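Local coordinates for protein ALDH21) (Physcomitrella patens subsp. patens, PDB 5MZ5) that catalyses the NADP(+)-dependent oxidation of succinic semialdehyde to succinate, as a member of the aldehyde dehydrogenase family, at residues Asn193-Lys198 against Leu219-Leu224; Met251-Val254 against Leu260-Phe263; Lys281-Leu286 against Met498-Glu503; Gly482-Lys485 against Gln490-Gly493. One frame throughout, in Å; residues are numbered along the deposited sequence.

Contact 1. Residues Asn193-Lys198 against Leu219-Leu224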
loop_
_atom_site.group_PDB
_atom_site.type_symbol
_atom_site.label_atom_id
_atom_site.label_comp_id
_atom_site.label_asym_id
_atom_site.label_seq_id
_atom_site.Cartn_x
_atom_site.Cartn_y
_atom_site.Cartn_z
ATOM N N ASN A 193 -3.852 9.755 -27.714
ATOM C CA ASN A 193 -3.899 8.944 -26.506
ATOM C C ASN A 193 -2.574 8.270 -26.164
ATOM O O ASN A 193 -2.194 8.270 -24.997
ATOM C CB ASN A 193 -5.049 7.919 -26.545
ATOM C CG ASN A 193 -5.240 7.193 -25.220
ATOM O OD1 ASN A 193 -4.841 6.041 -25.063
ATOM N ND2 ASN A 193 -5.679 7.894 -24.203
ATOM N N LEU A 194 -1.872 7.707 -27.153
ATOM C CA LEU A 194 -0.617 7.016 -26.869
ATOM C C LEU A 194 0.528 8.006 -26.623
ATOM O O LEU A 194 1.523 7.635 -25.992
ATOM C CB LEU A 194 -0.281 5.917 -27.892
ATOM C CG LEU A 194 -1.252 4.688 -27.819
ATOM C CD1 LEU A 194 -1.015 3.686 -28.960
ATOM C CD2 LEU A 194 -1.174 3.977 -26.472
ATOM N N VAL A 195 0.310 9.293 -26.966
ATOM C CA VAL A 195 1.226 10.389 -26.616
ATOM C C VAL A 195 0.938 10.748 -25.145
ATOM O O VAL A 195 1.871 10.816 -24.332
ATOM C CB VAL A 195 1.076 11.613 -27.558
ATOM C CG1 VAL A 195 1.691 12.871 -26.937
ATOM C CG2 VAL A 195 1.694 11.323 -28.917
ATOM N N ALA A 196 -0.369 10.951 -24.810
ATOM C CA ALA A 196 -0.852 11.283 -23.460
ATOM C C ALA A 196 -0.332 10.292 -22.412
ATOM O O ALA A 196 0.094 10.724 -21.342
ATOM C CB ALA A 196 -2.384 11.327 -23.432
ATOM N N HIS A 197 -0.285 8.982 -22.753
ATOM C CA HIS A 197 0.188 7.928 -21.849
ATOM C C HIS A 197 1.696 7.997 -21.536
ATOM O O HIS A 197 2.169 7.273 -20.657
ATOM C CB HIS A 197 -0.235 6.537 -22.354
ATOM C CG HIS A 197 -1.607 6.156 -21.882
ATOM N ND1 HIS A 197 -1.864 5.882 -20.538
ATOM C CD2 HIS A 197 -2.762 6.038 -22.578
ATOM C CE1 HIS A 197 -3.143 5.579 -20.474
ATOM N NE2 HIS A 197 -3.725 5.663 -21.676
ATOM N N LYS A 198 2.439 8.889 -22.217
ATOM C CA LYS A 198 3.860 9.129 -21.948
ATOM C C LYS A 198 4.041 10.519 -21.322
ATOM O O LYS A 198 4.713 10.654 -20.294
ATOM C CB LYS A 198 4.710 8.998 -23.232
ATOM C CG LYS A 198 4.671 7.619 -23.859
ATOM C CD LYS A 198 5.610 7.532 -25.063
ATOM C CE LYS A 198 5.492 6.220 -25.812
ATOM N NZ LYS A 198 5.643 5.020 -24.923
ATOM N N LEU A 219 0.283 16.048 -35.710
ATOM C CA LEU A 219 -0.531 17.206 -35.350
ATOM C C LEU A 219 -1.162 17.136 -33.985
ATOM O O LEU A 219 -1.294 18.178 -33.351
ATOM C CB LEU A 219 -1.592 17.504 -36.415
ATOM C CG LEU A 219 -1.130 17.484 -37.867
ATOM C CD1 LEU A 219 -2.312 17.654 -38.774
ATOM C CD2 LEU A 219 -0.032 18.547 -38.142
ATOM N N SER A 220 -1.547 15.929 -33.531
ATOM C CA SER A 220 -2.154 15.690 -32.214
ATOM C C SER A 220 -1.146 16.012 -31.129
ATOM O O SER A 220 -1.490 16.669 -30.133
ATOM C CB SER A 220 -2.637 14.247 -32.086
ATOM O OG SER A 220 -3.756 14.045 -32.926
ATOM N N ALA A 221 0.115 15.583 -31.349
ATOM C CA ALA A 221 1.210 15.886 -30.437
ATOM C C ALA A 221 1.526 17.388 -30.443
ATOM O O ALA A 221 1.838 17.950 -29.397
ATOM C CB ALA A 221 2.438 15.098 -30.823
ATOM N N LEU A 222 1.413 18.035 -31.610
ATOM C CA LEU A 222 1.703 19.455 -31.755
ATOM C C LEU A 222 0.640 20.327 -31.101
ATOM O O LEU A 222 0.974 21.404 -30.624
ATOM C CB LEU A 222 1.962 19.844 -33.229
ATOM C CG LEU A 222 3.254 19.244 -33.853
ATOM C CD1 LEU A 222 3.299 19.505 -35.364
ATOM C CD2 LEU A 222 4.530 19.761 -33.151
ATOM N N ILE A 223 -0.621 19.838 -31.043
ATOM C CA ILE A 223 -1.733 20.485 -30.352
ATOM C C ILE A 223 -1.440 20.430 -28.848
ATOM O O ILE A 223 -1.593 21.455 -28.184
ATOM C CB ILE A 223 -3.132 19.902 -30.748
ATOM C CG1 ILE A 223 -3.495 20.279 -32.215
ATOM C CG2 ILE A 223 -4.237 20.375 -29.791
ATOM C CD1 ILE A 223 -4.730 19.448 -32.846
ATOM N N LEU A 224 -0.924 19.282 -28.330
ATOM C CA LEU A 224 -0.539 19.193 -26.907
ATOM C C LEU A 224 0.565 20.219 -26.595
ATOM O O LEU A 224 0.482 20.891 -25.573
ATOM C CB LEU A 224 -0.146 17.777 -26.429
ATOM C CG LEU A 224 -1.297 16.779 -26.200
ATOM C CD1 LEU A 224 -0.757 15.361 -25.948
ATOM C CD2 LEU A 224 -2.231 17.209 -25.036
#

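Contact 2. Residues Met251-Val254 against Leu260-Phe263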
loop_
_atom_site.group_PDB
_atom_site.type_symbol
_atom_site.label_atom_id
_atom_site.label_comp_id
_atom_site.label_asym_id
_atom_site.label_seq_id
_atom_site.Cartn_x
_atom_site.Cartn_y
_atom_site.Cartn_z
ATOM N N MET A 251 19.127 9.805 -32.448
ATOM C CA MET A 251 19.412 10.628 -31.262
ATOM C C MET A 251 18.471 10.283 -30.085
ATOM O O MET A 251 18.915 10.222 -28.940
ATOM C CB MET A 251 19.314 12.122 -31.605
ATOM C CG MET A 251 20.354 12.579 -32.637
ATOM S SD MET A 251 20.298 14.359 -32.930
ATOM C CE MET A 251 21.000 14.960 -31.378
ATOM N N PHE A 252 17.201 9.961 -30.399
ATOM C CA PHE A 252 16.182 9.571 -29.431
ATOM C C PHE A 252 16.489 8.230 -28.765
ATOM O O PHE A 252 16.015 7.962 -27.648
ATOM C CB PHE A 252 14.803 9.557 -30.101
ATOM C CG PHE A 252 14.281 10.959 -30.296
ATOM C CD1 PHE A 252 14.632 11.705 -31.430
ATOM C CD2 PHE A 252 13.466 11.554 -29.337
ATOM C CE1 PHE A 252 14.169 13.019 -31.593
ATOM C CE2 PHE A 252 13.008 12.861 -29.503
ATOM C CZ PHE A 252 13.372 13.588 -30.619
ATOM N N THR A 253 17.293 7.390 -29.447
ATOM C CA THR A 253 17.683 6.086 -28.944
ATOM C C THR A 253 18.974 6.128 -28.107
ATOM O O THR A 253 18.976 5.688 -26.966
ATOM C CB THR A 253 17.765 5.083 -30.122
ATOM O OG1 THR A 253 16.458 4.934 -30.660
ATOM C CG2 THR A 253 18.332 3.715 -29.714
ATOM N N VAL A 254 20.055 6.638 -28.687
ATOM C CA VAL A 254 21.421 6.564 -28.163
ATOM C C VAL A 254 21.877 7.701 -27.233
ATOM O O VAL A 254 22.838 7.498 -26.480
ATOM C CB VAL A 254 22.434 6.391 -29.331
ATOM C CG1 VAL A 254 22.043 5.205 -30.213
ATOM C CG2 VAL A 254 22.582 7.668 -30.165
ATOM N N LEU A 260 15.766 7.844 -19.610
ATOM C CA LEU A 260 14.762 6.865 -19.973
ATOM C C LEU A 260 14.334 7.057 -21.424
ATOM O O LEU A 260 14.160 8.190 -21.875
ATOM C CB LEU A 260 13.530 7.009 -19.043
ATOM C CG LEU A 260 12.260 6.176 -19.380
ATOM C CD1 LEU A 260 12.463 4.687 -19.121
ATOM C CD2 LEU A 260 11.082 6.654 -18.555
ATOM N N LEU A 261 14.185 5.933 -22.142
ATOM C CA LEU A 261 13.582 5.882 -23.451
ATOM C C LEU A 261 12.226 5.138 -23.288
ATOM O O LEU A 261 12.185 4.018 -22.788
ATOM C CB LEU A 261 14.483 5.165 -24.481
ATOM C CG LEU A 261 13.813 4.684 -25.783
ATOM C CD1 LEU A 261 13.187 5.863 -26.589
ATOM C CD2 LEU A 261 14.798 3.924 -26.650
ATOM N N THR A 262 11.139 5.766 -23.723
ATOM C CA THR A 262 9.806 5.150 -23.724
ATOM C C THR A 262 9.298 5.151 -25.162
ATOM O O THR A 262 9.100 6.214 -25.779
ATOM C CB THR A 262 8.845 5.740 -22.660
ATOM O OG1 THR A 262 7.568 5.126 -22.832
ATOM C CG2 THR A 262 8.709 7.245 -22.744
ATOM N N PHE A 263 9.139 3.937 -25.700
ATOM C CA PHE A 263 8.733 3.723 -27.085
ATOM C C PHE A 263 7.444 2.935 -27.198
ATOM O O PHE A 263 7.233 1.947 -26.483
ATOM C CB PHE A 263 9.867 3.029 -27.862
ATOM C CG PHE A 263 9.548 2.587 -29.274
ATOM C CD1 PHE A 263 9.671 3.465 -30.340
ATOM C CD2 PHE A 263 9.093 1.299 -29.532
ATOM C CE1 PHE A 263 9.398 3.055 -31.646
ATOM C CE2 PHE A 263 8.785 0.898 -30.839
ATOM C CZ PHE A 263 8.961 1.770 -31.891
#

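Contact 3. Residues Lys281-Leu286 against Met498-Glu503. With EDO (1,2-ethanediol), chain I.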
loop_
_atom_site.group_PDB
_atom_site.type_symbol
_atom_site.label_atom_id
_atom_site.label_comp_id
_atom_site.label_asym_id
_atom_site.label_seq_id
_atom_site.Cartn_x
_atom_site.Cartn_y
_atom_site.Cartn_z
ATOM N N LYS A 281 17.300 3.481 -18.956
ATOM C CA LYS A 281 16.191 2.556 -18.802
ATOM C C LYS A 281 15.331 2.615 -20.079
ATOM O O LYS A 281 15.315 3.624 -20.806
ATOM C CB LYS A 281 15.343 2.890 -17.565
ATOM C CG LYS A 281 16.016 2.476 -16.267
ATOM C CD LYS A 281 15.045 2.486 -15.097
ATOM C CE LYS A 281 15.775 2.508 -13.787
ATOM N NZ LYS A 281 14.892 2.180 -12.638
ATOM N N VAL A 282 14.665 1.499 -20.378
ATOM C CA VAL A 282 13.834 1.373 -21.565
ATOM C C VAL A 282 12.482 0.789 -21.183
ATOM O O VAL A 282 12.428 -0.187 -20.444
ATOM C CB VAL A 282 14.534 0.520 -22.665
ATOM C CG1 VAL A 282 13.712 0.497 -23.941
ATOM C CG2 VAL A 282 15.941 1.026 -22.955
ATOM N N VAL A 283 11.404 1.404 -21.698
ATOM C CA VAL A 283 10.005 1.003 -21.574
ATOM C C VAL A 283 9.556 0.794 -23.013
ATOM O O VAL A 283 9.872 1.630 -23.863
ATOM C CB VAL A 283 9.146 2.107 -20.872
ATOM C CG1 VAL A 283 7.647 1.935 -21.160
ATOM C CG2 VAL A 283 9.413 2.132 -19.380
ATOM N N MET A 284 8.836 -0.308 -23.283
ATOM C CA MET A 284 8.391 -0.661 -24.630
ATOM C C MET A 284 6.935 -1.126 -24.661
ATOM O O MET A 284 6.571 -2.086 -23.985
ATOM C CB MET A 284 9.271 -1.790 -25.209
ATOM C CG MET A 284 10.689 -1.404 -25.423
ATOM S SD MET A 284 10.887 -0.859 -27.097
ATOM C CE MET A 284 12.204 0.309 -26.923
ATOM N N GLU A 285 6.138 -0.498 -25.515
ATOM C CA GLU A 285 4.749 -0.896 -25.753
ATOM C C GLU A 285 4.708 -1.280 -27.217
ATOM O O GLU A 285 4.800 -0.415 -28.092
ATOM C CB GLU A 285 3.767 0.240 -25.440
ATOM C CG GLU A 285 3.676 0.578 -23.965
ATOM C CD GLU A 285 3.030 -0.470 -23.072
ATOM O OE1 GLU A 285 3.308 -0.453 -21.853
ATOM O OE2 GLU A 285 2.259 -1.313 -23.587
ATOM N N LEU A 286 4.711 -2.589 -27.487
ATOM C CA LEU A 286 4.782 -3.074 -28.872
ATOM C C LEU A 286 3.496 -3.778 -29.261
ATOM O O LEU A 286 2.504 -3.659 -28.534
ATOM C CB LEU A 286 6.061 -3.921 -29.105
ATOM C CG LEU A 286 7.345 -3.356 -28.446
ATOM C CD1 LEU A 286 8.446 -4.352 -28.458
ATOM C CD2 LEU A 286 7.783 -2.008 -29.066
ATOM N N MET A 498 4.249 6.220 -14.445
ATOM C CA MET A 498 4.919 7.084 -13.462
ATOM C C MET A 498 6.018 6.350 -12.698
ATOM O O MET A 498 7.076 6.928 -12.496
ATOM C CB MET A 498 3.921 7.699 -12.484
ATOM C CG MET A 498 3.104 8.765 -13.112
ATOM S SD MET A 498 1.705 9.217 -12.089
ATOM C CE MET A 498 2.595 10.146 -10.784
ATOM N N ASP A 499 5.784 5.073 -12.312
ATOM C CA ASP A 499 6.783 4.241 -11.621
ATOM C C ASP A 499 8.124 4.160 -12.371
ATOM O O ASP A 499 9.181 4.266 -11.749
ATOM C CB ASP A 499 6.241 2.823 -11.383
ATOM C CG ASP A 499 5.517 2.651 -10.077
ATOM O OD1 ASP A 499 6.133 2.937 -9.011
ATOM O OD2 ASP A 499 4.358 2.170 -10.103
ATOM N N ASP A 500 8.075 4.001 -13.710
ATOM C CA ASP A 500 9.260 3.913 -14.560
ATOM C C ASP A 500 10.005 5.246 -14.721
ATOM O O ASP A 500 11.184 5.246 -15.068
ATOM C CB ASP A 500 8.900 3.295 -15.922
ATOM C CG ASP A 500 8.427 1.846 -15.798
ATOM O OD1 ASP A 500 9.075 1.067 -15.074
ATOM O OD2 ASP A 500 7.375 1.521 -16.349
ATOM N N MET A 501 9.326 6.371 -14.448
ATOM C CA MET A 501 9.900 7.721 -14.495
ATOM C C MET A 501 10.366 8.190 -13.107
ATOM O O MET A 501 10.718 9.358 -12.909
ATOM C CB MET A 501 8.887 8.695 -15.093
ATOM C CG MET A 501 8.695 8.471 -16.556
ATOM S SD MET A 501 7.291 9.345 -17.231
ATOM C CE MET A 501 7.140 8.520 -18.820
ATOM N N LEU A 502 10.368 7.264 -12.145
ATOM C CA LEU A 502 10.756 7.538 -10.763
ATOM C C LEU A 502 11.894 6.650 -10.310
ATOM O O LEU A 502 11.948 5.480 -10.669
ATOM C CB LEU A 502 9.548 7.391 -9.809
ATOM C CG LEU A 502 8.502 8.516 -9.851
ATOM C CD1 LEU A 502 7.189 8.072 -9.216
ATOM C CD2 LEU A 502 8.993 9.786 -9.180
ATOM N N GLU A 503 12.819 7.219 -9.536
ATOM C CA GLU A 503 13.930 6.473 -8.950
ATOM C C GLU A 503 13.736 6.404 -7.450
ATOM O O GLU A 503 13.353 7.391 -6.826
ATOM C CB GLU A 503 15.298 7.085 -9.302
ATOM C CG GLU A 503 15.820 6.626 -10.659
ATOM C CD GLU A 503 16.341 5.198 -10.757
ATOM O OE1 GLU A 503 16.827 4.833 -11.848
ATOM O OE2 GLU A 503 16.247 4.436 -9.767
HETATM C C1 EDO I . 16.176 -1.758 -19.237
HETATM O O1 EDO I . 15.581 -0.810 -18.358
HETATM C C2 EDO I . 16.321 -3.154 -18.544
HETATM O O2 EDO I . 15.095 -3.896 -18.522
HETATM O O HOH W 1 12.733 3.891 -12.693
#

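Contact 4. Residues Gly482-Lys485 against Gln490-Gly493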
loop_
_atom_site.group_PDB
_atom_site.type_symbol
_atom_site.label_atom_id
_atom_site.label_comp_id
_atom_site.label_asym_id
_atom_site.label_seq_id
_atom_site.Cartn_x
_atom_site.Cartn_y
_atom_site.Cartn_z
ATOM N N GLY A 482 0.265 -3.442 -20.893
ATOM C CA GLY A 482 1.525 -3.892 -21.457
ATOM C C GLY A 482 1.551 -5.394 -21.552
ATOM O O GLY A 482 0.552 -6.062 -21.252
ATOM N N GLY A 483 2.668 -5.936 -22.001
ATOM C CA GLY A 483 2.687 -7.373 -22.192
ATOM C C GLY A 483 3.948 -8.149 -21.931
ATOM O O GLY A 483 4.956 -7.636 -21.435
ATOM N N LEU A 484 3.837 -9.428 -22.263
ATOM C CA LEU A 484 4.890 -10.420 -22.148
ATOM C C LEU A 484 5.371 -10.727 -23.541
ATOM O O LEU A 484 4.793 -10.230 -24.524
ATOM C CB LEU A 484 4.335 -11.705 -21.467
ATOM C CG LEU A 484 3.648 -11.537 -20.098
ATOM C CD1 LEU A 484 3.285 -12.906 -19.505
ATOM C CD2 LEU A 484 4.514 -10.746 -19.119
ATOM N N LYS A 485 6.444 -11.526 -23.627
ATOM C CA LYS A 485 7.051 -11.986 -24.873
ATOM C C LYS A 485 7.438 -10.803 -25.816
ATOM O O LYS A 485 8.111 -9.873 -25.359
ATOM C CB LYS A 485 6.150 -13.045 -25.547
ATOM C CG LYS A 485 5.714 -14.211 -24.641
ATOM C CD LYS A 485 4.896 -15.221 -25.464
ATOM C CE LYS A 485 4.083 -16.132 -24.603
ATOM N NZ LYS A 485 3.177 -16.986 -25.420
ATOM N N GLN A 490 7.552 -3.698 -19.299
ATOM C CA GLN A 490 6.943 -2.738 -18.361
ATOM C C GLN A 490 5.491 -2.406 -18.711
ATOM O O GLN A 490 4.895 -3.012 -19.607
ATOM C CB GLN A 490 7.787 -1.453 -18.165
ATOM C CG GLN A 490 9.304 -1.674 -17.982
ATOM C CD GLN A 490 9.681 -2.566 -16.819
ATOM O OE1 GLN A 490 10.701 -3.264 -16.865
ATOM N NE2 GLN A 490 8.913 -2.542 -15.730
ATOM N N ARG A 491 4.902 -1.496 -17.948
ATOM C CA ARG A 491 3.505 -1.152 -18.095
ATOM C C ARG A 491 3.272 0.337 -18.195
ATOM O O ARG A 491 3.925 1.136 -17.516
ATOM C CB ARG A 491 2.664 -1.696 -16.896
ATOM C CG ARG A 491 2.696 -3.195 -16.673
ATOM C CD ARG A 491 1.958 -3.966 -17.764
ATOM N NE ARG A 491 2.045 -5.399 -17.536
ATOM C CZ ARG A 491 3.044 -6.159 -17.960
ATOM N NH1 ARG A 491 4.027 -5.633 -18.681
ATOM N NH2 ARG A 491 3.062 -7.455 -17.683
ATOM N N GLU A 492 2.275 0.680 -19.000
ATOM C CA GLU A 492 1.704 2.007 -19.104
ATOM C C GLU A 492 0.354 1.932 -18.382
ATOM O O GLU A 492 0.038 0.918 -17.757
ATOM C CB GLU A 492 1.675 2.558 -20.531
ATOM C CG GLU A 492 3.067 2.988 -20.972
ATOM C CD GLU A 492 3.196 3.837 -22.227
ATOM O OE1 GLU A 492 4.333 4.256 -22.522
ATOM O OE2 GLU A 492 2.176 4.133 -22.889
ATOM N N GLY A 493 -0.381 3.019 -18.392
ATOM C CA GLY A 493 -1.501 3.227 -17.488
ATOM C C GLY A 493 -0.816 4.155 -16.506
ATOM O O GLY A 493 0.304 3.866 -16.059
HETATM O O HOH W 2 4.819 -3.858 -22.265
HETATM O O HOH W 3 6.889 -6.836 -19.544
#

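Contact 1. Residues Asn193-Lys198 against Leu219-Leu224
Val195 meets Leu224 and Ala221 across two neighbouring helices in a purely apolar contact, with no hydrogen bond between the segments. The CB of Val195 points toward the other helix but stays back from it, 4.5 Å from Leu224 CD1, and the branches beyond it do the touching. CG1 lies anti to the backbone N (chi1 162°), which carries it onto the tip of the leucine: Val195 CG1 and Leu224 CD1 stand 3.6 Å apart. CG2, beside the backbone N, turns to the alanine instead, and the gap from Val195 CG2 to Ala221 CB is a looser 4.3 Å. The two helices belong to successive beta-alpha-beta crossovers of the Rossmann fold: helix 193-205 leads from strand 182-185 to strand 209-212, and helix 219-229 from there to strand 239-241. Val195 also touches Ser186, which is known to bind NADP(+), so this packing backs onto the cofactor site. Leu224 slides past Val195 in the opposite direction, offering CD1 alone at close range. Ala221 has nothing beyond CB, and it gives the closest CA pair of the two segments, Val195 CA and Ala221 CA being 6.7 Å apart. Helix 130-151 continues the packing through Phe144, which touches Ala196.

Contact 2. Residues Met251-Val254 against Leu260-Phe263
Thr253 and Leu261 are the closest CA pair between the one-turn helix 251-254 and the strand segment 260-263, 6.9 Å apart from Thr253 CA to Leu261 CA, and no hydrogen bond joins the two segments. The contact is carried by one side chain, that of Leu261, which points at the helix from a strand backbone. Its CG sits anti to the backbone N (chi1 163°), and its two methyls then go to different residues. Leu261 CD1 comes up to the carbonyl of Phe252, 3.7 Å from Phe252 O, an apolar group lying against a polar one. That oxygen is not left without a polar partner, since Ser183 OG hydrogen-bonds to it. Leu261 CD2 reaches the backbone of the next residue, 4.3 Å from Thr253 CA. In the Rossmann fold this is the long crossover: the chain leaves edge strand 239-241 and re-enters the sheet at 260-264, beside strand 182-185. The small helix lies on that path. The hydroxyl Thr253 OG1 stays 4.5 Å from Leu261 CD2, because the threonine CB is directed away from the strand. Phe252 likewise gives mainly its backbone, its CB remaining 5.3 Å from Leu261 CD1 while the ring leads off to touch Ile78 of helix 75-94. Met273 of helix 267-276 packs on both Leu261 and Thr253.

Contact 3. Residues Lys281-Leu286 against Met498-Glu503
Lys281 and Glu503 form a long salt bridge, Lys281 NZ lying 3.4 Å from Glu503 OE1, where the Rossmann sheet meets strand 502-510 of the three-stranded sheet that serves oligomerisation in this family. The side chains come from opposite directions: the lysine is extended beyond CG, while the glutamate bends at chi2 (-74°) to bring its carboxylate round. The carboxylate sits beside the ammonium, Glu503 OE1 being nearer to Lys281 CE (3.2 Å) than to Lys281 NZ. Further along, Val283 CG2 lies against the side of Asp500, 3.7 Å from Asp500 CB and as near to its carboxylate. A water fixes the ammonium from another direction, accepting from Lys281 NZ at 2.8 Å and donating to the carbonyls Asp500 O and Leu502 O, tying the lysine to the turn between helix and strand. Shortening Lys281 to an alanine removes the ammonium and would probably leave Glu503 OE1 and that water without this partner. Glu503 has a stronger partner beyond the chain, since its OE2 is salt-bridged to Arg491 of the second subunit, and Lys281 packs on Gln490 of that subunit. Strand 281-285 is held by backbone bonds to strand 260-264 and ends at Glu285, the predicted active-site residue, which binds NADP(+). At its start, Val282 N donates a nearly straight hydrogen bond (162°) to O1 of a 1,2-ethanediol, 3.2 Å away.

Contact 4. Residues Gly482-Lys485 against Gln490-Gly493
Arg491 lies across the glycine pair of Gly482 and Gly483, and there the contact is tight. Arg491 CD rests 3.6 Å from Gly482 N, and one face of the guanidinium takes Gly482 C, 3.6 Å above its plane and offset toward the rim. No side chain would fit at Gly482, where a CB would clash with Gln490 O. The arginine bends at chi2 (-70°) and folds back over its own neighbour, so that Arg491 NH1 donates to Gln490 O at 2.9 Å from well above the carbonyl plane. The two loops flank the short edge strand 488-489 of the Rossmann sheet, the first leading on from Tyr481, a succinate-binding residue. On the looser side water stands in for direct bonds. One water joins Gly483 N to Gln490 O; another, at the guanidinium edge, is shared by Arg491 NH1, Gln490 N and Gly483 O. Leu484 CD2 touches the edge more distantly, 3.9 Å from Arg491 NH2. That nitrogen reaches the second subunit, bonding to Thr504 O and forming a salt bridge with Glu503 there. With a leucine instead of Arg491, Gln490 O and the second subunit's Thr504 O would probably lose a donor and that subunit's Glu503 a charge mate.

From the N terminus, contact 1 comes first, closing a 20-residue connection that carries the rest of helix 193-205 and strand 209-212, and pairing two Rossmann helices. Contact 2 follows in series, closing a five-residue connection that leads into the middle of the same sheet. Contact 3 opens on the adjacent strand and closes only after 211 residues, a span including the eight-stranded sheet and Cys320; contact 4 falls within it, and none of the four cross. Lys198 connects the early and late parts, bonding to Thr262 and salt-bridging Glu492. A probable backbone hydrogen bond between Phe263 O and Glu285 N joins contacts 2 and 3, while contacts 3 and 4 both reach the second subunit.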